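Local coordinates for protein 401aa long hypothetical glucose-1-phosphate thymidylyltransferase (PDB 2GGO) that probably acts as a bifunctional enzyme in UDP-N-acetylglucosamine and UDP-N-acetylgalactosamine synthesis, joining a sugar-1-phosphate nucleotidylyltransferase to a left-handed beta-helix of the hexapeptide acyltransferase family, at residues A24-L29 with W213-V218; E15-T20 with D314-E319; A3-A8 with P32-Q37; A357-H362 with V369-G374. One frame throughout, in Å; residues are numbered along the deposited sequence.

In the fold
Interactions 1 and 3 lie in the nucleotidyltransferase part, interaction 4 in the hexapeptide beta-helix, and interaction 2 ties the two together. Interaction 3 packs helix 33-43 against strand 2-6 of the mixed sheet; its centre is about 13 Å from that of interaction 1, where helix 212-225, leading on to the beta-helix, meets residues 24-29 and also touches interaction 2. Strands 316-317 and 358-359 are neighbours in one parallel sheet, so the centres of interactions 2 and 4 are about 9 Å apart, against about 28 Å for 3 and 4. Along the chain interaction 1 nests within interaction 2's loop, the segments of interaction 3 alternate with those of both, and interaction 4 comes last.

Interaction 1: A24-L29 with W213-V218; sequences AFVPIL and WNIIDV
Val-26 and Ile-215 form the first of two aliphatic pairs that press residues 24-29 against helix 212-225. The CD1 methyl of Ile-215 lies 3.9 Å from Val-26 CG1 and 4.1 Å from Val-26 CG2, so it bridges both branches of the valine. Ile-215 CG2 comes in at 4.0 Å from Val-26 CG1, and that one methyl is therefore held in the fork of the isoleucine. The valine's chi1 of 162° swings CG1 away from its own backbone N and into this fork. One helical turn on, Val-218 takes up the second pair: its CG2 is 4.0 Å from Ile-28 CG1, the two side chains slanting past each other. With an alanine here, in place of Ile-215, both Val-26 methyls would probably lose their helix partner and a gap would open between the helix and Val-26.

Asn-219 of the same helix adds polar ties. Its ND2 bonds to Pro-27 O and to Ile-215 O, while its OD1 takes Leu-29 N, so the amide pins the backbone on both sides of Ile-28. Ile-215 also touches Ile-17, and Val-218 touches Met-207. Altogether this is a buried helix-on-strand packing that seats helix 212-225, the helix that leads on to the beta-helix, against the segment that carries the first strand of the short antiparallel pair 27-28/31-32.

Interaction 2: E15-T20 with D314-E319; sequences EPITHT and DSVIAE
Ile-17 and Val-316 make the apolar half of this contact between a loop of the nucleotidyltransferase domain and the wall of the beta-helix. Val-316 CG1 stands 4.0 Å from Ile-17 CG1 and 4.1 Å from Ile-17 CD1, so a single valine methyl rests on the outer arm of the isoleucine, with the two side chains crossing at about a right angle. A chi1 of 177° carries that methyl away from the valine's backbone N and out to the loop. Helix 212-225 adds to the greasy patch through Ile-216, which touches Val-316. The closest CA pair is Ile-17 and Ala-318, 6.0 Å apart.

The polar half is Thr-20 with Glu-319. The two side chains come from opposite directions, and Thr-20 OG1 is modelled as donating to Glu-319 OE2. The separation of these two oxygens, 2.4 Å, is too short to be taken at face value, though the pairing is the one the model suggests. Glu-319 reaches the hydroxyl by folding back on itself, with CG between its backbone N and carbonyl carbon and a further bend at chi2 (-73°). Its other oxygen, OE1, forms a salt bridge with Arg-21, the residue next to Thr-20.

That salt bridge ties the beta-helix to the loop and would be expected to keep Glu-319 ionised. If the threonine bond is real, one carboxylate would grip two consecutive loop residues, which would tend to limit its rotation, while the buried Ile-17/Val-316 pair packs the apolar side of the interface.

Interaction 3: A3-A8 with P32-Q37; sequences AFILAA and PLIEYQ
The carboxamide of Gln-37 is the flat group that meets strand 2-6: its OE1 lies 3.3 Å from Ile-5 CG2, a methyl against a carbonyl oxygen. At the other end of the same amide, NE2 donates to the backbone oxygens of Leu-100 and Tyr-97, and these two bonds settle which way round the amide sits. On the next residue back, the ring of Tyr-36 has Leu-33 O in its plane at one edge and meets Phe-101 edge to face.

The remaining contact is purely aliphatic. Ile-5 CD1 reaches 4.3 Å from Ile-34 CG1, so the isoleucine spreads over one helical turn, CD1 serving Ile-34 and CG2 serving Gln-37. With chi1 at -59° its CG2 is trans to the backbone N, which aims that branch at the amide. Ile-38 and Leu-41 of the same helix also touch Ile-5, while Ile-49 and Ile-96 on the neighbouring strands flank it.

Helix 33-43 is the connection of a beta-alpha-beta crossover between parallel strands 2-6 and 48-53; Ala-8, shortly after strand 2-6, probably binds the nucleotide. Chemically the contact is lopsided: Gln-37 OE1 is buried against a methyl with no partner in the model, which probably carries a desolvation cost, offset in part by the two NE2 bonds that tie the helix to the backbone of Leu-100 and of Tyr-97, itself a probable sugar-phosphate binding residue.

Interaction 4: A357-H362 with V369-G374; sequences AFIGGH and VTILPG
Ala-357 and Ile-371 meet inside one coil of the left-handed parallel beta-helix: strands 358-359 and 370-371 belong to different sheets of the prism, and the chain comes round until the CA of Gly-374 lies 4.9 Å from that of Ala-357. This is the hexapeptide-repeat fold, in which short strands joined by tight turns wind round a triangular core.

Gly-374 makes that return with a positive phi of 68°, a backbone shape readily taken by a residue without a side chain, and just beyond it strand 376-377 settles beside 358-359. Backbone bonds from Phe-358 to Val-375 and Ile-377, and from Ala-357 and Ile-359 to Val-316, stack this coil between its two neighbours in the parallel sheet.

Inside, Ile-371 does the work with two branches. CG2, trans to its backbone N (chi1 -53°), lies against the CB of Ala-357 at 3.5 Å, a close fit in which the small alanine leaves room for the isoleucine. The longer arm heads for Ile-359 instead. Ile-377 touches both isoleucines and Val-389 touches Ile-371, so the next coil continues the same aliphatic filling. Phe-358, whose neighbours are Pro-16, Pro-212 and Trp-213, belongs instead to the seam with the nucleotidyltransferase domain.

Across the core the two isoleucines reach toward each other tip to tip, the CD1 methyl of Ile-359 standing 4.1 Å from the CD1 methyl of Ile-371.

Interaction 1: A24-L29 with W213-V218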
loop_
_atom_site.group_PDB
_atom_site.type_symbol
_atom_site.label_atom_id
_atom_site.label_comp_id
_atom_site.label_asym_id
_atom_site.label_seq_id
_atom_site.Cartn_x
_atom_site.Cartn_y
_atom_site.Cartn_z
ATOM N N ALA A 24 -2.063 -4.805 4.982
ATOM C CA ALA A 24 -1.386 -5.927 4.317
ATOM C C ALA A 24 -2.225 -6.394 3.165
ATOM O O ALA A 24 -1.730 -7.042 2.240
ATOM C CB ALA A 24 -1.198 -7.071 5.320
ATOM N N PHE A 25 -3.512 -6.058 3.209
ATOM C CA PHE A 25 -4.454 -6.498 2.153
ATOM C C PHE A 25 -4.800 -5.448 1.073
ATOM O O PHE A 25 -5.625 -5.692 0.246
ATOM C CB PHE A 25 -5.697 -7.129 2.775
ATOM C CG PHE A 25 -5.405 -8.426 3.438
ATOM C CD1 PHE A 25 -5.308 -9.597 2.670
ATOM C CD2 PHE A 25 -5.165 -8.481 4.798
ATOM C CE1 PHE A 25 -4.989 -10.803 3.266
ATOM C CE2 PHE A 25 -4.833 -9.678 5.403
ATOM C CZ PHE A 25 -4.753 -10.846 4.633
ATOM N N VAL A 26 -4.158 -4.300 1.111
ATOM C CA VAL A 26 -4.250 -3.294 0.042
ATOM C C VAL A 26 -3.922 -4.000 -1.273
ATOM O O VAL A 26 -2.868 -4.666 -1.337
ATOM C CB VAL A 26 -3.260 -2.140 0.297
ATOM C CG1 VAL A 26 -2.990 -1.320 -0.964
ATOM C CG2 VAL A 26 -3.781 -1.221 1.346
ATOM N N PRO A 27 -4.807 -3.871 -2.324
ATOM C CA PRO A 27 -4.488 -4.537 -3.570
ATOM C C PRO A 27 -3.494 -3.766 -4.451
ATOM O O PRO A 27 -3.430 -2.514 -4.477
ATOM C CB PRO A 27 -5.854 -4.713 -4.251
ATOM C CG PRO A 27 -6.676 -3.642 -3.756
ATOM C CD PRO A 27 -6.088 -3.132 -2.450
ATOM N N ILE A 28 -2.663 -4.547 -5.114
ATOM C CA ILE A 28 -1.794 -4.060 -6.142
ATOM C C ILE A 28 -2.267 -4.895 -7.306
ATOM O O ILE A 28 -2.163 -6.138 -7.266
ATOM C CB ILE A 28 -0.330 -4.349 -5.806
ATOM C CG1 ILE A 28 0.026 -3.693 -4.479
ATOM C CG2 ILE A 28 0.570 -3.848 -6.936
ATOM C CD1 ILE A 28 1.102 -4.407 -3.782
ATOM N N LEU A 29 -2.847 -4.235 -8.308
ATOM C CA LEU A 29 -3.597 -4.917 -9.350
ATOM C C LEU A 29 -4.528 -5.888 -8.650
ATOM O O LEU A 29 -5.186 -5.525 -7.671
ATOM C CB LEU A 29 -2.652 -5.614 -10.333
ATOM C CG LEU A 29 -1.635 -4.709 -11.023
ATOM C CD1 LEU A 29 -0.747 -5.473 -11.995
ATOM C CD2 LEU A 29 -2.298 -3.524 -11.735
ATOM N N TRP A 213 -1.967 8.063 -1.285
ATOM C CA TRP A 213 -1.572 8.167 -2.669
ATOM C C TRP A 213 -0.548 7.159 -3.118
ATOM O O TRP A 213 -0.482 6.900 -4.312
ATOM C CB TRP A 213 -1.159 9.568 -3.058
ATOM C CG TRP A 213 -0.129 10.131 -2.240
ATOM C CD1 TRP A 213 1.190 10.072 -2.492
ATOM C CD2 TRP A 213 -0.279 10.853 -0.988
ATOM N NE1 TRP A 213 1.900 10.680 -1.462
ATOM C CE2 TRP A 213 1.010 11.197 -0.553
ATOM C CE3 TRP A 213 -1.377 11.235 -0.200
ATOM C CZ2 TRP A 213 1.242 11.906 0.618
ATOM C CZ3 TRP A 213 -1.142 11.948 0.968
ATOM C CH2 TRP A 213 0.152 12.282 1.360
ATOM N N ASN A 214 0.244 6.575 -2.196
ATOM C CA ASN A 214 1.189 5.501 -2.561
ATOM C C ASN A 214 0.517 4.267 -3.073
ATOM O O ASN A 214 1.116 3.525 -3.803
ATOM C CB ASN A 214 2.160 5.109 -1.457
ATOM C CG ASN A 214 2.974 6.287 -0.914
ATOM O OD1 ASN A 214 3.520 7.116 -1.661
ATOM N ND2 ASN A 214 3.107 6.334 0.392
ATOM N N ILE A 215 -0.749 4.046 -2.749
ATOM C CA ILE A 215 -1.511 2.992 -3.430
ATOM C C ILE A 215 -1.575 3.203 -4.956
ATOM O O ILE A 215 -1.532 2.243 -5.751
ATOM C CB ILE A 215 -2.936 2.855 -2.813
ATOM C CG1 ILE A 215 -2.857 2.755 -1.287
ATOM C CG2 ILE A 215 -3.710 1.703 -3.467
ATOM C CD1 ILE A 215 -4.189 2.336 -0.592
ATOM N N ILE A 216 -1.686 4.473 -5.361
ATOM C CA ILE A 216 -1.580 4.822 -6.786
ATOM C C ILE A 216 -0.141 4.561 -7.293
ATOM O O ILE A 216 0.060 3.857 -8.240
ATOM C CB ILE A 216 -2.070 6.262 -7.122
ATOM C CG1 ILE A 216 -3.512 6.471 -6.582
ATOM C CG2 ILE A 216 -2.175 6.356 -8.615
ATOM C CD1 ILE A 216 -4.000 7.975 -6.384
ATOM N N ASP A 217 0.839 5.153 -6.654
ATOM C CA ASP A 217 2.236 4.844 -6.909
ATOM C C ASP A 217 2.468 3.338 -7.204
ATOM O O ASP A 217 2.783 2.972 -8.355
ATOM C CB ASP A 217 3.070 5.310 -5.703
ATOM C CG ASP A 217 2.998 6.791 -5.491
ATOM O OD1 ASP A 217 2.513 7.468 -6.412
ATOM O OD2 ASP A 217 3.396 7.307 -4.412
ATOM N N VAL A 218 2.277 2.444 -6.233
ATOM C CA VAL A 218 2.654 1.023 -6.551
ATOM C C VAL A 218 1.822 0.342 -7.627
ATOM O O VAL A 218 2.276 -0.576 -8.365
ATOM C CB VAL A 218 2.764 0.101 -5.286
ATOM C CG1 VAL A 218 3.762 0.675 -4.334
ATOM C CG2 VAL A 218 1.436 0.050 -4.591
#

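Interaction 2: E15-T20 with D314-E319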
loop_
_atom_site.group_PDB
_atom_site.type_symbol
_atom_site.label_atom_id
_atom_site.label_comp_id
_atom_site.label_asym_id
_atom_site.label_seq_id
_atom_site.Cartn_x
_atom_site.Cartn_y
_atom_site.Cartn_z
ATOM N N GLU A 15 -5.876 5.258 6.204
ATOM C CA GLU A 15 -7.308 5.557 6.166
ATOM C C GLU A 15 -7.702 6.406 4.943
ATOM O O GLU A 15 -6.928 7.203 4.453
ATOM C CB GLU A 15 -7.689 6.258 7.427
ATOM C CG GLU A 15 -7.475 5.288 8.576
ATOM C CD GLU A 15 -7.788 5.906 9.909
ATOM O OE1 GLU A 15 -8.274 7.044 9.930
ATOM O OE2 GLU A 15 -7.557 5.240 10.939
ATOM N N PRO A 16 -8.924 6.237 4.440
ATOM C CA PRO A 16 -9.961 5.357 4.849
ATOM C C PRO A 16 -9.853 3.944 4.316
ATOM O O PRO A 16 -10.712 3.148 4.605
ATOM C CB PRO A 16 -11.222 6.042 4.266
ATOM C CG PRO A 16 -10.747 6.695 3.053
ATOM C CD PRO A 16 -9.325 7.070 3.289
ATOM N N ILE A 17 -8.849 3.625 3.503
ATOM C CA ILE A 17 -8.758 2.269 2.970
ATOM C C ILE A 17 -8.695 1.250 4.115
ATOM O O ILE A 17 -9.250 0.150 3.985
ATOM C CB ILE A 17 -7.553 2.076 2.042
ATOM C CG1 ILE A 17 -7.712 2.822 0.713
ATOM C CG2 ILE A 17 -7.315 0.534 1.797
ATOM C CD1 ILE A 17 -8.359 4.247 0.808
ATOM N N THR A 18 -8.058 1.632 5.233
ATOM C CA THR A 18 -7.870 0.710 6.376
ATOM C C THR A 18 -9.037 0.661 7.357
ATOM O O THR A 18 -8.965 -0.015 8.391
ATOM C CB THR A 18 -6.567 0.999 7.178
ATOM O OG1 THR A 18 -6.517 2.391 7.487
ATOM C CG2 THR A 18 -5.373 0.626 6.371
ATOM N N HIS A 19 -10.132 1.346 7.047
ATOM C CA HIS A 19 -11.293 1.211 7.858
ATOM C C HIS A 19 -11.900 -0.165 7.749
ATOM O O HIS A 19 -12.606 -0.600 8.656
ATOM C CB HIS A 19 -12.334 2.232 7.412
ATOM C CG HIS A 19 -12.032 3.617 7.838
ATOM N ND1 HIS A 19 -12.724 4.695 7.338
ATOM C CD2 HIS A 19 -11.160 4.115 8.747
ATOM C CE1 HIS A 19 -12.301 5.798 7.937
ATOM N NE2 HIS A 19 -11.335 5.477 8.770
ATOM N N THR A 20 -11.684 -0.848 6.625
ATOM C CA THR A 20 -12.319 -2.124 6.432
ATOM C C THR A 20 -11.353 -3.303 6.156
ATOM O O THR A 20 -11.789 -4.455 6.087
ATOM C CB THR A 20 -13.293 -2.070 5.286
ATOM O OG1 THR A 20 -12.550 -1.713 4.136
ATOM C CG2 THR A 20 -14.418 -1.012 5.560
ATOM N N ASP A 314 -7.318 10.404 -10.673
ATOM C CA ASP A 314 -6.323 10.400 -9.591
ATOM C C ASP A 314 -6.807 10.022 -8.222
ATOM O O ASP A 314 -6.379 10.602 -7.204
ATOM C CB ASP A 314 -5.751 11.758 -9.479
ATOM C CG ASP A 314 -5.156 12.234 -10.808
ATOM O OD1 ASP A 314 -4.061 11.684 -11.111
ATOM O OD2 ASP A 314 -5.779 13.105 -11.534
ATOM N N SER A 315 -7.651 9.045 -8.153
ATOM C CA SER A 315 -8.263 8.676 -6.885
ATOM C C SER A 315 -8.057 7.244 -6.471
ATOM O O SER A 315 -7.633 6.419 -7.280
ATOM C CB SER A 315 -9.750 8.936 -6.987
ATOM O OG SER A 315 -9.944 10.251 -7.608
ATOM N N VAL A 316 -8.354 6.970 -5.212
ATOM C CA VAL A 316 -8.339 5.571 -4.733
ATOM C C VAL A 316 -9.694 5.258 -4.165
ATOM O O VAL A 316 -10.119 5.902 -3.200
ATOM C CB VAL A 316 -7.333 5.301 -3.614
ATOM C CG1 VAL A 316 -7.489 3.824 -3.159
ATOM C CG2 VAL A 316 -5.885 5.494 -4.109
ATOM N N ILE A 317 -10.383 4.285 -4.738
ATOM C CA ILE A 317 -11.740 4.015 -4.250
ATOM C C ILE A 317 -11.830 2.584 -3.742
ATOM O O ILE A 317 -11.477 1.656 -4.435
ATOM C CB ILE A 317 -12.759 4.227 -5.370
ATOM C CG1 ILE A 317 -12.858 5.680 -5.784
ATOM C CG2 ILE A 317 -14.155 3.772 -5.025
ATOM C CD1 ILE A 317 -13.697 5.699 -7.106
ATOM N N ALA A 318 -12.318 2.409 -2.523
ATOM C CA ALA A 318 -12.135 1.141 -1.878
ATOM C C ALA A 318 -13.205 0.152 -2.322
ATOM O O ALA A 318 -13.718 0.313 -3.469
ATOM C CB ALA A 318 -12.020 1.304 -0.403
ATOM N N GLU A 319 -13.525 -0.875 -1.539
ATOM C CA GLU A 319 -14.411 -1.932 -2.032
ATOM C C GLU A 319 -15.863 -1.665 -1.805
ATOM O O GLU A 319 -16.227 -0.985 -0.876
ATOM C CB GLU A 319 -14.038 -3.319 -1.414
ATOM C CG GLU A 319 -14.359 -3.541 0.150
ATOM C CD GLU A 319 -13.440 -2.807 1.090
ATOM O OE1 GLU A 319 -12.497 -2.193 0.617
ATOM O OE2 GLU A 319 -13.646 -2.818 2.330
#

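Interaction 3: A3-A8 with P32-Q37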
loop_
_atom_site.group_PDB
_atom_site.type_symbol
_atom_site.label_atom_id
_atom_site.label_comp_id
_atom_site.label_asym_id
_atom_site.label_seq_id
_atom_site.Cartn_x
_atom_site.Cartn_y
_atom_site.Cartn_z
ATOM N N ALA A 3 10.599 -16.627 8.378
ATOM C CA ALA A 3 10.295 -15.249 8.008
ATOM C C ALA A 3 9.212 -14.723 8.943
ATOM O O ALA A 3 8.312 -15.461 9.334
ATOM C CB ALA A 3 9.849 -15.177 6.571
ATOM N N PHE A 4 9.332 -13.456 9.339
ATOM C CA PHE A 4 8.295 -12.765 10.111
ATOM C C PHE A 4 7.931 -11.532 9.358
ATOM O O PHE A 4 8.804 -10.722 9.047
ATOM C CB PHE A 4 8.762 -12.402 11.528
ATOM C CG PHE A 4 8.987 -13.614 12.411
ATOM C CD1 PHE A 4 8.010 -14.031 13.324
ATOM C CD2 PHE A 4 10.166 -14.365 12.302
ATOM C CE1 PHE A 4 8.213 -15.176 14.132
ATOM C CE2 PHE A 4 10.374 -15.524 13.088
ATOM C CZ PHE A 4 9.401 -15.931 14.004
ATOM N N ILE A 5 6.644 -11.413 9.031
ATOM C CA ILE A 5 6.082 -10.184 8.427
ATOM C C ILE A 5 5.416 -9.370 9.525
ATOM O O ILE A 5 4.529 -9.868 10.201
ATOM C CB ILE A 5 5.083 -10.492 7.309
ATOM C CG1 ILE A 5 5.774 -11.306 6.223
ATOM C CG2 ILE A 5 4.521 -9.163 6.686
ATOM C CD1 ILE A 5 4.821 -12.093 5.349
ATOM N N LEU A 6 5.891 -8.147 9.738
ATOM C CA LEU A 6 5.348 -7.287 10.769
ATOM C C LEU A 6 4.224 -6.450 10.127
ATOM O O LEU A 6 4.476 -5.524 9.335
ATOM C CB LEU A 6 6.448 -6.427 11.384
ATOM C CG LEU A 6 7.731 -7.149 11.851
ATOM C CD1 LEU A 6 8.757 -6.212 12.484
ATOM C CD2 LEU A 6 7.387 -8.231 12.768
ATOM N N ALA A 7 2.993 -6.848 10.456
ATOM C CA ALA A 7 1.758 -6.297 9.899
ATOM C C ALA A 7 0.802 -5.860 11.015
ATOM O O ALA A 7 -0.407 -6.088 10.934
ATOM C CB ALA A 7 1.096 -7.331 9.025
ATOM N N ALA A 8 1.347 -5.229 12.045
ATOM C CA ALA A 8 0.566 -4.960 13.277
ATOM C C ALA A 8 0.072 -3.532 13.562
ATOM O O ALA A 8 -0.783 -3.376 14.447
ATOM C CB ALA A 8 1.281 -5.502 14.492
ATOM N N PRO A 32 -3.554 -8.797 -2.939
ATOM C CA PRO A 32 -3.121 -7.966 -1.822
ATOM C C PRO A 32 -1.581 -7.895 -1.700
ATOM O O PRO A 32 -0.859 -8.809 -2.120
ATOM C CB PRO A 32 -3.783 -8.638 -0.628
ATOM C CG PRO A 32 -3.891 -10.041 -1.019
ATOM C CD PRO A 32 -4.275 -9.995 -2.475
ATOM N N LEU A 33 -1.096 -6.790 -1.156
ATOM C CA LEU A 33 0.295 -6.619 -0.846
ATOM C C LEU A 33 0.921 -7.878 -0.199
ATOM O O LEU A 33 1.988 -8.326 -0.627
ATOM C CB LEU A 33 0.465 -5.424 0.093
ATOM C CG LEU A 33 1.902 -5.115 0.544
ATOM C CD1 LEU A 33 2.784 -4.735 -0.563
ATOM C CD2 LEU A 33 1.843 -3.992 1.528
ATOM N N ILE A 34 0.288 -8.428 0.839
ATOM C CA ILE A 34 0.920 -9.462 1.632
ATOM C C ILE A 34 1.138 -10.737 0.812
ATOM O O ILE A 34 2.024 -11.545 1.075
ATOM C CB ILE A 34 0.137 -9.755 2.923
ATOM C CG1 ILE A 34 1.067 -10.544 3.851
ATOM C CG2 ILE A 34 -1.227 -10.482 2.566
ATOM C CD1 ILE A 34 0.559 -10.854 5.179
ATOM N N GLU A 35 0.335 -10.890 -0.219
ATOM C CA GLU A 35 0.447 -12.006 -1.126
ATOM C C GLU A 35 1.688 -11.963 -2.010
ATOM O O GLU A 35 2.218 -13.021 -2.395
ATOM C CB GLU A 35 -0.816 -11.995 -1.944
ATOM C CG GLU A 35 -0.941 -13.014 -3.004
ATOM C CD GLU A 35 -2.332 -13.680 -2.961
ATOM O OE1 GLU A 35 -2.965 -13.616 -1.855
ATOM O OE2 GLU A 35 -2.769 -14.264 -4.019
ATOM N N TYR A 36 2.095 -10.754 -2.407
ATOM C CA TYR A 36 3.409 -10.499 -3.005
ATOM C C TYR A 36 4.563 -10.782 -2.011
ATOM O O TYR A 36 5.526 -11.403 -2.370
ATOM C CB TYR A 36 3.552 -9.041 -3.495
ATOM C CG TYR A 36 2.676 -8.670 -4.659
ATOM C CD1 TYR A 36 1.431 -8.074 -4.458
ATOM C CD2 TYR A 36 3.084 -8.915 -5.959
ATOM C CE1 TYR A 36 0.616 -7.729 -5.543
ATOM C CE2 TYR A 36 2.303 -8.553 -7.039
ATOM C CZ TYR A 36 1.065 -7.971 -6.833
ATOM O OH TYR A 36 0.272 -7.650 -7.919
ATOM N N GLN A 37 4.483 -10.324 -0.779
ATOM C CA GLN A 37 5.557 -10.609 0.147
ATOM C C GLN A 37 5.738 -12.105 0.305
ATOM O O GLN A 37 6.824 -12.623 0.127
ATOM C CB GLN A 37 5.286 -9.940 1.472
ATOM C CG GLN A 37 5.048 -8.482 1.265
ATOM C CD GLN A 37 4.854 -7.766 2.559
ATOM O OE1 GLN A 37 4.189 -8.277 3.478
ATOM N NE2 GLN A 37 5.460 -6.589 2.674
#

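Interaction 4: A357-H362 with V369-G374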
loop_
_atom_site.group_PDB
_atom_site.type_symbol
_atom_site.label_atom_id
_atom_site.label_comp_id
_atom_site.label_asym_id
_atom_site.label_seq_id
_atom_site.Cartn_x
_atom_site.Cartn_y
_atom_site.Cartn_z
ATOM N N ALA A 357 -9.625 11.960 -4.712
ATOM C CA ALA A 357 -10.181 11.599 -3.440
ATOM C C ALA A 357 -9.817 10.212 -2.937
ATOM O O ALA A 357 -9.471 9.364 -3.715
ATOM C CB ALA A 357 -11.726 11.835 -3.468
ATOM N N PHE A 358 -9.929 10.000 -1.613
ATOM C CA PHE A 358 -9.769 8.677 -0.998
ATOM C C PHE A 358 -11.071 8.190 -0.320
ATOM O O PHE A 358 -11.507 8.737 0.680
ATOM C CB PHE A 358 -8.610 8.753 -0.020
ATOM C CG PHE A 358 -7.358 9.283 -0.647
ATOM C CD1 PHE A 358 -6.657 8.513 -1.532
ATOM C CD2 PHE A 358 -6.886 10.561 -0.374
ATOM C CE1 PHE A 358 -5.512 8.965 -2.139
ATOM C CE2 PHE A 358 -5.720 10.995 -0.961
ATOM C CZ PHE A 358 -5.030 10.186 -1.845
ATOM N N ILE A 359 -11.675 7.179 -0.944
ATOM C CA ILE A 359 -13.033 6.717 -0.598
ATOM C C ILE A 359 -13.024 5.326 0.087
ATOM O O ILE A 359 -12.627 4.322 -0.540
ATOM C CB ILE A 359 -13.878 6.620 -1.851
ATOM C CG1 ILE A 359 -13.751 7.867 -2.760
ATOM C CG2 ILE A 359 -15.337 6.218 -1.520
ATOM C CD1 ILE A 359 -14.446 9.193 -2.345
ATOM N N GLY A 360 -13.541 5.258 1.315
ATOM C CA GLY A 360 -13.637 4.031 2.063
ATOM C C GLY A 360 -14.589 3.020 1.468
ATOM O O GLY A 360 -15.440 3.369 0.656
ATOM N N GLY A 361 -14.422 1.750 1.850
ATOM C CA GLY A 361 -15.336 0.724 1.495
ATOM C C GLY A 361 -16.783 0.980 1.818
ATOM O O GLY A 361 -17.119 1.556 2.870
ATOM N N HIS A 362 -17.647 0.548 0.920
ATOM C CA HIS A 362 -19.112 0.513 1.185
ATOM C C HIS A 362 -19.728 1.886 1.311
ATOM O O HIS A 362 -20.818 2.053 1.843
ATOM C CB HIS A 362 -19.466 -0.261 2.465
ATOM C CG HIS A 362 -18.966 -1.674 2.470
ATOM N ND1 HIS A 362 -19.662 -2.709 1.869
ATOM C CD2 HIS A 362 -17.856 -2.231 3.021
ATOM C CE1 HIS A 362 -18.998 -3.842 2.061
ATOM N NE2 HIS A 362 -17.861 -3.558 2.680
ATOM N N VAL A 369 -23.348 14.392 -6.595
ATOM C CA VAL A 369 -22.371 14.666 -5.556
ATOM C C VAL A 369 -21.019 15.194 -6.189
ATOM O O VAL A 369 -20.485 14.706 -7.271
ATOM C CB VAL A 369 -22.344 13.483 -4.541
ATOM C CG1 VAL A 369 -20.982 13.273 -4.001
ATOM C CG2 VAL A 369 -23.265 13.845 -3.111
ATOM N N THR A 370 -20.501 16.230 -5.533
ATOM C CA THR A 370 -19.292 16.997 -5.782
ATOM C C THR A 370 -18.307 16.750 -4.602
ATOM O O THR A 370 -18.569 17.119 -3.461
ATOM C CB THR A 370 -19.680 18.519 -5.761
ATOM O OG1 THR A 370 -20.702 18.810 -6.711
ATOM C CG2 THR A 370 -18.534 19.425 -6.056
ATOM N N ILE A 371 -17.199 16.078 -4.894
ATOM C CA ILE A 371 -16.042 15.841 -3.975
ATOM C C ILE A 371 -14.766 16.676 -4.251
ATOM O O ILE A 371 -14.207 16.611 -5.302
ATOM C CB ILE A 371 -15.707 14.329 -4.083
ATOM C CG1 ILE A 371 -17.027 13.572 -3.827
ATOM C CG2 ILE A 371 -14.498 13.964 -3.086
ATOM C CD1 ILE A 371 -17.003 12.106 -3.819
ATOM N N LEU A 372 -14.298 17.525 -3.279
ATOM C CA LEU A 372 -13.111 18.312 -3.515
ATOM C C LEU A 372 -11.765 17.558 -3.567
ATOM O O LEU A 372 -11.657 16.381 -3.148
ATOM C CB LEU A 372 -13.032 19.422 -2.463
ATOM C CG LEU A 372 -13.862 20.555 -3.038
ATOM C CD1 LEU A 372 -15.343 20.216 -3.238
ATOM C CD2 LEU A 372 -13.781 21.778 -2.167
ATOM N N PRO A 373 -10.701 18.232 -4.083
ATOM C CA PRO A 373 -9.433 17.433 -4.132
ATOM C C PRO A 373 -8.817 17.040 -2.746
ATOM O O PRO A 373 -8.946 17.787 -1.720
ATOM C CB PRO A 373 -8.487 18.315 -5.006
ATOM C CG PRO A 373 -9.457 19.346 -5.701
ATOM C CD PRO A 373 -10.499 19.595 -4.624
ATOM N N GLY A 374 -8.255 15.840 -2.678
ATOM C CA GLY A 374 -7.618 15.305 -1.487
ATOM C C GLY A 374 -8.505 14.979 -0.295
ATOM O O GLY A 374 -8.001 14.790 0.814
#